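Local coordinates for hypothetical protein VC1899 (Vibrio cholerae, PDB 1XMX) that is of unknown function but carries a Card1-like endonuclease domain of the PDDEXK clan and may therefore bind nucleic acid, at residues 10-21 with 39-50; 339-347 with 359-368. All coordinates share one frame; numbering follows the deposited sequence.

The two contacts belong to different parts of one elongated chain. Contact 1 (10-21 with 39-50) sets two neighbouring helices against the sheet that holds strands 4-9 and 30-35, near the N-terminus; contact 2 (339-347 with 359-368) pairs two parallel strands of a second sheet, within the Card1-like endonuclease region. The centres of contact 1 and contact 2 lie about 33 Å apart, on opposite sides of the chain's centre. The nearest atoms of contact 1 and contact 2 are about 13 Å apart and do not touch. Along the sequence they are in series. A bound magnesium ion lies about 8 Å from the side chain of D11 in contact 1, too far for direct coordination.

Contact 1 (10-21 with 39-50); sequences IDQDPVRLVTPL and QTVIYQRLSDVL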
loop_
_atom_site.group_PDB
_atom_site.type_symbol
_atom_site.label_atom_id
_atom_site.label_comp_id
_atom_site.label_asym_id
_atom_site.label_seq_id
_atom_site.Cartn_x
_atom_site.Cartn_y
_atom_site.Cartn_z
ATOM N N ILE A 10 -7.276 0.394 21.128
ATOM C CA ILE A 10 -6.980 -0.520 20.037
ATOM C C ILE A 10 -8.260 -1.013 19.357
ATOM O O ILE A 10 -9.276 -1.321 20.011
ATOM C CB ILE A 10 -6.116 -1.737 20.508
ATOM C CG1 ILE A 10 -4.634 -1.332 20.694
ATOM C CG2 ILE A 10 -6.175 -2.917 19.451
ATOM C CD1 ILE A 10 -3.849 -2.338 21.481
ATOM N N ASP A 11 -8.207 -1.087 18.032
ATOM C CA ASP A 11 -9.193 -1.855 17.295
ATOM C C ASP A 11 -8.523 -2.612 16.143
ATOM O O ASP A 11 -7.311 -2.708 16.135
ATOM C CB ASP A 11 -10.427 -1.018 16.891
ATOM C CG ASP A 11 -10.142 0.015 15.805
ATOM O OD1 ASP A 11 -9.060 -0.031 15.179
ATOM O OD2 ASP A 11 -11.024 0.880 15.586
ATOM N N GLN A 12 -9.306 -3.179 15.216
ATOM C CA GLN A 12 -8.750 -3.962 14.132
ATOM C C GLN A 12 -8.166 -3.079 13.036
ATOM O O GLN A 12 -7.405 -3.535 12.230
ATOM C CB GLN A 12 -9.783 -4.921 13.559
ATOM C CG GLN A 12 -10.531 -5.720 14.634
ATOM C CD GLN A 12 -9.658 -6.678 15.497
ATOM O OE1 GLN A 12 -9.117 -7.670 14.973
ATOM N NE2 GLN A 12 -9.568 -6.406 16.843
ATOM N N ASP A 13 -8.483 -1.798 13.026
ATOM C CA ASP A 13 -7.738 -0.894 12.138
ATOM C C ASP A 13 -7.154 0.315 12.885
ATOM O O ASP A 13 -7.752 1.368 12.871
ATOM C CB ASP A 13 -8.675 -0.464 10.992
ATOM C CG ASP A 13 -8.024 0.420 10.021
ATOM O OD1 ASP A 13 -6.916 0.972 10.256
ATOM O OD2 ASP A 13 -8.620 0.602 8.988
ATOM N N PRO A 14 -6.013 0.147 13.586
ATOM C CA PRO A 14 -5.508 1.169 14.492
ATOM C C PRO A 14 -4.440 2.082 13.936
ATOM O O PRO A 14 -3.708 2.677 14.702
ATOM C CB PRO A 14 -4.890 0.339 15.599
ATOM C CG PRO A 14 -4.377 -0.902 14.880
ATOM C CD PRO A 14 -5.166 -1.057 13.628
ATOM N N VAL A 15 -4.364 2.236 12.630
ATOM C CA VAL A 15 -3.351 3.091 12.040
ATOM C C VAL A 15 -3.365 4.547 12.521
ATOM O O VAL A 15 -2.341 5.181 12.614
ATOM C CB VAL A 15 -3.524 3.120 10.509
ATOM C CG1 VAL A 15 -2.538 4.118 9.882
ATOM C CG2 VAL A 15 -3.269 1.728 9.937
ATOM N N ARG A 16 -4.539 5.078 12.786
ATOM C CA ARG A 16 -4.674 6.472 13.165
ATOM C C ARG A 16 -4.258 6.699 14.639
ATOM O O ARG A 16 -4.230 7.831 15.084
ATOM C CB ARG A 16 -6.116 6.962 12.890
ATOM C CG ARG A 16 -6.388 7.226 11.408
ATOM C CD ARG A 16 -7.862 7.480 11.254
ATOM N NE ARG A 16 -8.632 6.280 11.601
ATOM C CZ ARG A 16 -9.825 6.307 12.163
ATOM N NH1 ARG A 16 -10.392 7.475 12.443
ATOM N NH2 ARG A 16 -10.428 5.172 12.469
ATOM N N LEU A 17 -3.917 5.638 15.366
ATOM C CA LEU A 17 -3.253 5.761 16.699
ATOM C C LEU A 17 -1.749 5.893 16.575
ATOM O O LEU A 17 -1.088 6.366 17.493
ATOM C CB LEU A 17 -3.559 4.553 17.570
ATOM C CG LEU A 17 -5.020 4.286 17.878
ATOM C CD1 LEU A 17 -5.171 3.057 18.810
ATOM C CD2 LEU A 17 -5.702 5.546 18.481
ATOM N N VAL A 18 -1.208 5.511 15.417
ATOM C CA VAL A 18 0.213 5.578 15.197
ATOM C C VAL A 18 0.594 6.875 14.461
ATOM O O VAL A 18 1.599 7.514 14.801
ATOM C CB VAL A 18 0.648 4.352 14.296
ATOM C CG1 VAL A 18 2.037 4.490 13.757
ATOM C CG2 VAL A 18 0.568 3.087 15.081
ATOM N N THR A 19 -0.171 7.257 13.425
ATOM C CA THR A 19 0.263 8.393 12.598
ATOM C C THR A 19 0.429 9.769 13.326
ATOM O O THR A 19 1.319 10.521 12.979
ATOM C CB THR A 19 -0.549 8.493 11.302
ATOM O OG1 THR A 19 -1.930 8.682 11.600
ATOM C CG2 THR A 19 -0.414 7.197 10.468
ATOM N N PRO A 20 -0.468 10.124 14.280
ATOM C CA PRO A 20 -0.187 11.271 15.116
ATOM C C PRO A 20 1.175 11.245 15.837
ATOM O O PRO A 20 1.817 12.311 15.981
ATOM C CB PRO A 20 -1.331 11.238 16.141
ATOM C CG PRO A 20 -2.493 10.552 15.351
ATOM C CD PRO A 20 -1.797 9.521 14.582
ATOM N N LEU A 21 1.624 10.080 16.282
ATOM C CA LEU A 21 2.944 10.002 16.954
ATOM C C LEU A 21 4.121 10.071 16.005
ATOM O O LEU A 21 5.231 10.312 16.435
ATOM C CB LEU A 21 3.024 8.710 17.799
ATOM C CG LEU A 21 2.014 8.660 18.997
ATOM C CD1 LEU A 21 1.838 7.255 19.437
ATOM C CD2 LEU A 21 2.451 9.563 20.192
ATOM N N GLN A 39 -6.360 -8.606 22.300
ATOM C CA GLN A 39 -5.745 -7.627 21.428
ATOM C C GLN A 39 -4.249 -7.402 21.759
ATOM O O GLN A 39 -3.619 -6.495 21.205
ATOM C CB GLN A 39 -6.533 -6.315 21.524
ATOM C CG GLN A 39 -7.901 -6.471 20.929
ATOM C CD GLN A 39 -8.726 -5.228 21.074
ATOM O OE1 GLN A 39 -8.863 -4.704 22.188
ATOM N NE2 GLN A 39 -9.233 -4.709 19.960
ATOM N N THR A 40 -3.699 -8.220 22.652
ATOM C CA THR A 40 -2.259 -8.227 22.961
ATOM C C THR A 40 -1.381 -8.281 21.682
ATOM O O THR A 40 -0.333 -7.607 21.566
ATOM C CB THR A 40 -1.920 -9.473 23.852
ATOM O OG1 THR A 40 -2.602 -9.375 25.099
ATOM C CG2 THR A 40 -0.418 -9.554 24.109
ATOM N N VAL A 41 -1.810 -9.073 20.709
ATOM C CA VAL A 41 -0.993 -9.232 19.486
ATOM C C VAL A 41 -0.973 -7.921 18.639
ATOM O O VAL A 41 0.076 -7.508 18.157
ATOM C CB VAL A 41 -1.413 -10.488 18.681
ATOM C CG1 VAL A 41 -2.904 -10.348 18.238
ATOM C CG2 VAL A 41 -0.421 -10.730 17.498
ATOM N N ILE A 42 -2.140 -7.261 18.505
ATOM C CA ILE A 42 -2.237 -5.973 17.856
ATOM C C ILE A 42 -1.323 -4.999 18.592
ATOM O O ILE A 42 -0.494 -4.311 17.968
ATOM C CB ILE A 42 -3.705 -5.414 17.820
ATOM C CG1 ILE A 42 -4.662 -6.409 17.121
ATOM C CG2 ILE A 42 -3.750 -4.108 17.068
ATOM C CD1 ILE A 42 -6.158 -6.089 17.347
ATOM N N TYR A 43 -1.431 -4.946 19.914
ATOM C CA TYR A 43 -0.489 -4.179 20.715
ATOM C C TYR A 43 1.017 -4.401 20.395
ATOM O O TYR A 43 1.781 -3.429 20.290
ATOM C CB TYR A 43 -0.745 -4.363 22.202
ATOM C CG TYR A 43 0.387 -3.836 23.083
ATOM C CD1 TYR A 43 0.603 -2.455 23.249
ATOM C CD2 TYR A 43 1.250 -4.714 23.741
ATOM C CE1 TYR A 43 1.673 -1.958 24.084
ATOM C CE2 TYR A 43 2.267 -4.252 24.570
ATOM C CZ TYR A 43 2.491 -2.860 24.723
ATOM O OH TYR A 43 3.515 -2.395 25.584
ATOM N N GLN A 44 1.433 -5.655 20.342
ATOM C CA GLN A 44 2.793 -6.038 20.042
ATOM C C GLN A 44 3.217 -5.499 18.653
ATOM O O GLN A 44 4.315 -4.942 18.508
ATOM C CB GLN A 44 2.960 -7.557 20.144
ATOM C CG GLN A 44 2.768 -8.088 21.583
ATOM C CD GLN A 44 2.703 -9.631 21.647
ATOM O OE1 GLN A 44 2.706 -10.317 20.626
ATOM N NE2 GLN A 44 2.638 -10.160 22.852
ATOM N N ARG A 45 2.320 -5.608 17.674
ATOM C CA ARG A 45 2.582 -5.072 16.318
ATOM C C ARG A 45 2.684 -3.537 16.289
ATOM O O ARG A 45 3.587 -2.950 15.604
ATOM C CB ARG A 45 1.489 -5.505 15.374
ATOM C CG ARG A 45 1.511 -6.962 15.050
ATOM C CD ARG A 45 0.215 -7.280 14.351
ATOM N NE ARG A 45 -0.069 -8.697 14.239
ATOM C CZ ARG A 45 -1.298 -9.200 14.062
ATOM N NH1 ARG A 45 -2.351 -8.388 13.994
ATOM N NH2 ARG A 45 -1.478 -10.528 13.970
ATOM N N LEU A 46 1.725 -2.879 16.936
ATOM C CA LEU A 46 1.772 -1.423 17.101
ATOM C C LEU A 46 3.090 -0.975 17.728
ATOM O O LEU A 46 3.684 0.049 17.329
ATOM C CB LEU A 46 0.628 -0.943 18.014
ATOM C CG LEU A 46 -0.739 -1.048 17.367
ATOM C CD1 LEU A 46 -1.842 -0.677 18.298
ATOM C CD2 LEU A 46 -0.807 -0.108 16.116
ATOM N N SER A 47 3.509 -1.726 18.747
ATOM C CA SER A 47 4.755 -1.455 19.452
ATOM C C SER A 47 5.981 -1.670 18.606
ATOM O O SER A 47 6.920 -0.937 18.775
ATOM C CB SER A 47 4.857 -2.331 20.683
ATOM O OG SER A 47 3.846 -1.923 21.585
ATOM N N ASP A 48 5.998 -2.677 17.724
ATOM C CA ASP A 48 7.145 -2.859 16.770
ATOM C C ASP A 48 7.376 -1.613 15.890
ATOM O O ASP A 48 8.494 -1.135 15.702
ATOM C CB ASP A 48 6.918 -4.057 15.853
ATOM C CG ASP A 48 6.931 -5.360 16.602
ATOM O OD1 ASP A 48 7.408 -5.352 17.766
ATOM O OD2 ASP A 48 6.456 -6.397 16.033
ATOM N N VAL A 49 6.298 -1.076 15.359
ATOM C CA VAL A 49 6.396 0.113 14.538
ATOM C C VAL A 49 6.834 1.344 15.399
ATOM O O VAL A 49 7.770 2.109 15.037
ATOM C CB VAL A 49 5.038 0.366 13.908
ATOM C CG1 VAL A 49 4.954 1.778 13.307
ATOM C CG2 VAL A 49 4.682 -0.769 12.925
ATOM N N LEU A 50 6.173 1.557 16.533
ATOM C CA LEU A 50 6.469 2.815 17.312
ATOM C C LEU A 50 7.786 2.695 17.997
ATOM O O LEU A 50 8.545 3.654 17.984
ATOM C CB LEU A 50 5.385 3.177 18.341
ATOM C CG LEU A 50 4.097 3.680 17.642
ATOM C CD1 LEU A 50 2.866 3.483 18.572
ATOM C CD2 LEU A 50 4.172 5.120 17.112
HETATM O O HOH W 1 -10.414 -2.437 22.694
#
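I10 meets Q39 where the loop after strand 4-9 passes the start of helix 40-50, and from there the weakly bonded, kinked helix 15-21 runs nearly parallel to helix 40-50, their axes 10.8 Å apart at an angle of 21°. I10 is buried at the Q39 end of the seam, and its branches divide the work. CG2, anti to the backbone N (CG1 taking chi1 -77°), rests 3.6 Å from CG2 of I42; CG1 lies against CD1 of L46, and CD1 turns to CB of Y43. A branched aliphatic residue suits this place by filling three directions at once. Two partners serve the polar carbonyl of I10: NE2 of Q39 donates a weak bond to I10 O at 3.4 Å, while a water bridges I10 O and OE1 of Q39. OE1 also accepts from the backbone N of D36, which fixes the rotation of the amide; Q39 itself is the N-cap residue of helix 40-50. The amide of Q12 is nearly coplanar with that of Q39, and its NE2 touches CD1 of I42 at 3.5 Å. Further along, the compact ring of P14 sets CG between CG2 of I42 and CD2 of L46. V18 then spreads its methyls: CG2 meets CD2 of L46 at 3.6 Å, and CG1 reaches CG1 of V49 and CD2 of L50. The fork of L50 closes the row, CD2 3.8 Å from CB of L21. These are successive crossover helices of beta-alpha-beta units, side by side on the parallel strands of a Rossmann-like domain: F33 of strand 30-35 touches I10, Y43 and L46, F59 of strand 56-61 meets I10 and the ring of Y43, and helix 144-150 packs on V15 and V49.

Contact 2 (339-347 with 359-368); sequences AMLVSFRPL and GLALIGPDEL
M340 and I363 meet on one face of a parallel strand pair, 339-343 with 361-363, which four fairly straight backbone bonds hold together, from A361 N to A339 O through S343 N to I363 O. The side chain of M340 runs out extended, CG anti to the backbone N (chi1 166°), and bends at chi3, -77°, turning its thioether along the neighbouring strand. This carries SD to 3.8 Å from CD1 of I363 and CE to the small methyl of A361. On the same face V342 CG1 meets CD2 of L368 at 3.7 Å. The other face pairs L341 with L362, side by side and pointing the same way, CD2 of L362 3.8 Å from CB of L341. L347 slides past L362 in the opposite direction, and its CD1 packs 3.6 Å from CA of G364, whose bare backbone lets the leucine come this close. P365 has no N-H to offer S343 O; its ring lies against the 344-346 turn, CB 3.3 Å from F344 O. The hydroxyl of S343 fastens this turn by donating to R345 O at 2.8 Å, in the carbonyl plane. With helix 349-358 the strands form a beta-alpha-beta crossover of the Card1-like endonuclease region, continuing the sheet from strand 303-310.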
loop_
_atom_site.group_PDB
_atom_site.type_symbol
_atom_site.label_atom_id
_atom_site.label_comp_id
_atom_site.label_asym_id
_atom_site.label_seq_id
_atom_site.Cartn_x
_atom_site.Cartn_y
_atom_site.Cartn_z
ATOM N N ALA A 339 -7.097 0.170 -3.881
ATOM C CA ALA A 339 -6.414 -0.669 -4.855
ATOM C C ALA A 339 -6.856 -0.410 -6.298
ATOM O O ALA A 339 -8.007 -0.104 -6.603
ATOM C CB ALA A 339 -6.533 -2.201 -4.477
ATOM N N MET A 340 -5.895 -0.599 -7.182
ATOM C CA MET A 340 -6.079 -0.366 -8.591
ATOM C C MET A 340 -5.597 -1.602 -9.403
ATOM O O MET A 340 -4.614 -2.251 -9.041
ATOM C CB MET A 340 -5.187 0.808 -8.939
ATOM C CG MET A 340 -5.008 0.951 -10.420
ATOM S SD MET A 340 -4.153 2.429 -10.927
ATOM C CE MET A 340 -5.479 3.693 -10.733
ATOM N N LEU A 341 -6.267 -1.904 -10.505
ATOM C CA LEU A 341 -5.692 -2.883 -11.464
ATOM C C LEU A 341 -5.289 -2.146 -12.730
ATOM O O LEU A 341 -6.110 -1.469 -13.340
ATOM C CB LEU A 341 -6.685 -4.013 -11.757
ATOM C CG LEU A 341 -6.394 -4.990 -12.887
ATOM C CD1 LEU A 341 -5.103 -5.755 -12.611
ATOM C CD2 LEU A 341 -7.600 -5.964 -13.033
ATOM N N VAL A 342 -4.006 -2.240 -13.098
ATOM C CA VAL A 342 -3.567 -1.706 -14.392
ATOM C C VAL A 342 -3.473 -2.896 -15.373
ATOM O O VAL A 342 -2.774 -3.865 -15.091
ATOM C CB VAL A 342 -2.220 -0.947 -14.277
ATOM C CG1 VAL A 342 -1.731 -0.506 -15.684
ATOM C CG2 VAL A 342 -2.375 0.279 -13.262
ATOM N N SER A 343 -4.194 -2.820 -16.489
ATOM C CA SER A 343 -4.306 -3.934 -17.413
ATOM C C SER A 343 -3.871 -3.481 -18.806
ATOM O O SER A 343 -4.357 -2.479 -19.310
ATOM C CB SER A 343 -5.751 -4.443 -17.478
ATOM O OG SER A 343 -5.819 -5.606 -18.305
ATOM N N PHE A 344 -2.922 -4.215 -19.386
ATOM C CA PHE A 344 -2.438 -3.986 -20.719
ATOM C C PHE A 344 -3.466 -4.428 -21.760
ATOM O O PHE A 344 -3.557 -3.818 -22.851
ATOM C CB PHE A 344 -1.114 -4.737 -20.880
ATOM C CG PHE A 344 -0.516 -4.669 -22.276
ATOM C CD1 PHE A 344 0.027 -3.479 -22.764
ATOM C CD2 PHE A 344 -0.459 -5.791 -23.064
ATOM C CE1 PHE A 344 0.591 -3.413 -24.047
ATOM C CE2 PHE A 344 0.098 -5.729 -24.330
ATOM C CZ PHE A 344 0.620 -4.540 -24.824
ATOM N N ARG A 345 -4.268 -5.446 -21.424
ATOM C CA ARG A 345 -5.265 -5.957 -22.325
ATOM C C ARG A 345 -6.649 -5.417 -22.000
ATOM O O ARG A 345 -6.923 -5.089 -20.870
ATOM C CB ARG A 345 -5.256 -7.497 -22.288
ATOM C CG ARG A 345 -3.891 -8.180 -22.701
ATOM C CD ARG A 345 -3.890 -8.706 -24.156
ATOM N NE ARG A 345 -3.734 -7.649 -25.183
ATOM C CZ ARG A 345 -4.535 -7.451 -26.246
ATOM N NH1 ARG A 345 -5.568 -8.254 -26.486
ATOM N NH2 ARG A 345 -4.309 -6.438 -27.087
ATOM N N PRO A 346 -7.545 -5.358 -23.003
ATOM C CA PRO A 346 -8.904 -4.817 -22.845
ATOM C C PRO A 346 -9.614 -5.475 -21.676
ATOM O O PRO A 346 -9.352 -6.612 -21.358
ATOM C CB PRO A 346 -9.596 -5.191 -24.161
ATOM C CG PRO A 346 -8.461 -5.373 -25.143
ATOM C CD PRO A 346 -7.261 -5.795 -24.381
ATOM N N LEU A 347 -10.510 -4.751 -21.019
ATOM C CA LEU A 347 -11.256 -5.337 -19.917
ATOM C C LEU A 347 -12.713 -5.581 -20.324
ATOM O O LEU A 347 -13.387 -4.696 -20.819
ATOM C CB LEU A 347 -11.173 -4.432 -18.696
ATOM C CG LEU A 347 -9.848 -3.679 -18.558
ATOM C CD1 LEU A 347 -10.015 -2.149 -18.877
ATOM C CD2 LEU A 347 -9.280 -3.930 -17.189
ATOM N N GLY A 359 -15.296 -1.342 -5.656
ATOM C CA GLY A 359 -14.529 -0.122 -5.341
ATOM C C GLY A 359 -13.056 -0.183 -5.763
ATOM O O GLY A 359 -12.195 0.418 -5.111
ATOM N N LEU A 360 -12.746 -0.897 -6.860
ATOM C CA LEU A 360 -11.342 -1.043 -7.334
ATOM C C LEU A 360 -11.215 -0.097 -8.507
ATOM O O LEU A 360 -12.120 0.005 -9.347
ATOM C CB LEU A 360 -11.017 -2.510 -7.792
ATOM C CG LEU A 360 -11.014 -3.529 -6.641
ATOM C CD1 LEU A 360 -11.024 -5.038 -7.137
ATOM C CD2 LEU A 360 -9.822 -3.294 -5.783
ATOM N N ALA A 361 -10.103 0.618 -8.580
ATOM C CA ALA A 361 -9.904 1.516 -9.715
ATOM C C ALA A 361 -9.337 0.682 -10.885
ATOM O O ALA A 361 -8.697 -0.356 -10.668
ATOM C CB ALA A 361 -8.906 2.650 -9.292
ATOM N N LEU A 362 -9.528 1.148 -12.112
ATOM C CA LEU A 362 -8.966 0.448 -13.278
ATOM C C LEU A 362 -8.210 1.413 -14.196
ATOM O O LEU A 362 -8.660 2.538 -14.437
ATOM C CB LEU A 362 -10.081 -0.225 -14.122
ATOM C CG LEU A 362 -10.815 -1.415 -13.528
ATOM C CD1 LEU A 362 -11.785 -1.978 -14.527
ATOM C CD2 LEU A 362 -9.871 -2.491 -13.060
ATOM N N ILE A 363 -7.103 0.938 -14.743
ATOM C CA ILE A 363 -6.539 1.579 -15.936
ATOM C C ILE A 363 -6.331 0.513 -17.049
ATOM O O ILE A 363 -5.496 -0.397 -16.922
ATOM C CB ILE A 363 -5.225 2.334 -15.656
ATOM C CG1 ILE A 363 -5.452 3.506 -14.672
ATOM C CG2 ILE A 363 -4.649 2.911 -16.942
ATOM C CD1 ILE A 363 -4.094 4.223 -14.286
ATOM N N GLY A 364 -7.101 0.622 -18.109
ATOM C CA GLY A 364 -6.920 -0.301 -19.217
ATOM C C GLY A 364 -6.115 0.287 -20.365
ATOM O O GLY A 364 -5.560 1.425 -20.280
ATOM N N PRO A 365 -6.026 -0.499 -21.462
ATOM C CA PRO A 365 -5.171 -0.151 -22.602
ATOM C C PRO A 365 -5.465 1.226 -23.170
ATOM O O PRO A 365 -4.562 1.927 -23.567
ATOM C CB PRO A 365 -5.484 -1.257 -23.635
ATOM C CG PRO A 365 -6.722 -1.953 -23.128
ATOM C CD PRO A 365 -6.719 -1.791 -21.648
ATOM N N ASP A 366 -6.722 1.620 -23.217
ATOM C CA ASP A 366 -7.077 2.879 -23.843
ATOM C C ASP A 366 -6.455 4.050 -23.064
ATOM O O ASP A 366 -5.967 5.052 -23.651
ATOM C CB ASP A 366 -8.600 2.998 -23.928
ATOM C CG ASP A 366 -9.217 1.998 -24.923
ATOM O OD1 ASP A 366 -8.504 1.516 -25.855
ATOM O OD2 ASP A 366 -10.425 1.689 -24.763
ATOM N N GLU A 367 -6.410 3.896 -21.745
ATOM C CA GLU A 367 -5.939 4.957 -20.880
ATOM C C GLU A 367 -4.490 4.828 -20.514
ATOM O O GLU A 367 -3.936 5.694 -19.826
ATOM C CB GLU A 367 -6.799 4.945 -19.644
ATOM C CG GLU A 367 -8.221 4.856 -20.106
ATOM C CD GLU A 367 -9.078 4.249 -19.069
ATOM O OE1 GLU A 367 -9.464 5.063 -18.193
ATOM O OE2 GLU A 367 -9.325 2.992 -19.130
ATOM N N LEU A 368 -3.863 3.752 -20.966
ATOM C CA LEU A 368 -2.439 3.606 -20.685
ATOM C C LEU A 368 -1.564 4.707 -21.270
ATOM O O LEU A 368 -0.482 5.019 -20.726
ATOM C CB LEU A 368 -1.930 2.235 -21.115
ATOM C CG LEU A 368 -2.148 1.071 -20.176
ATOM C CD1 LEU A 368 -1.555 -0.130 -20.899
ATOM C CD2 LEU A 368 -1.421 1.329 -18.834
HETATM O O HOH W 2 -10.070 0.595 -3.776
#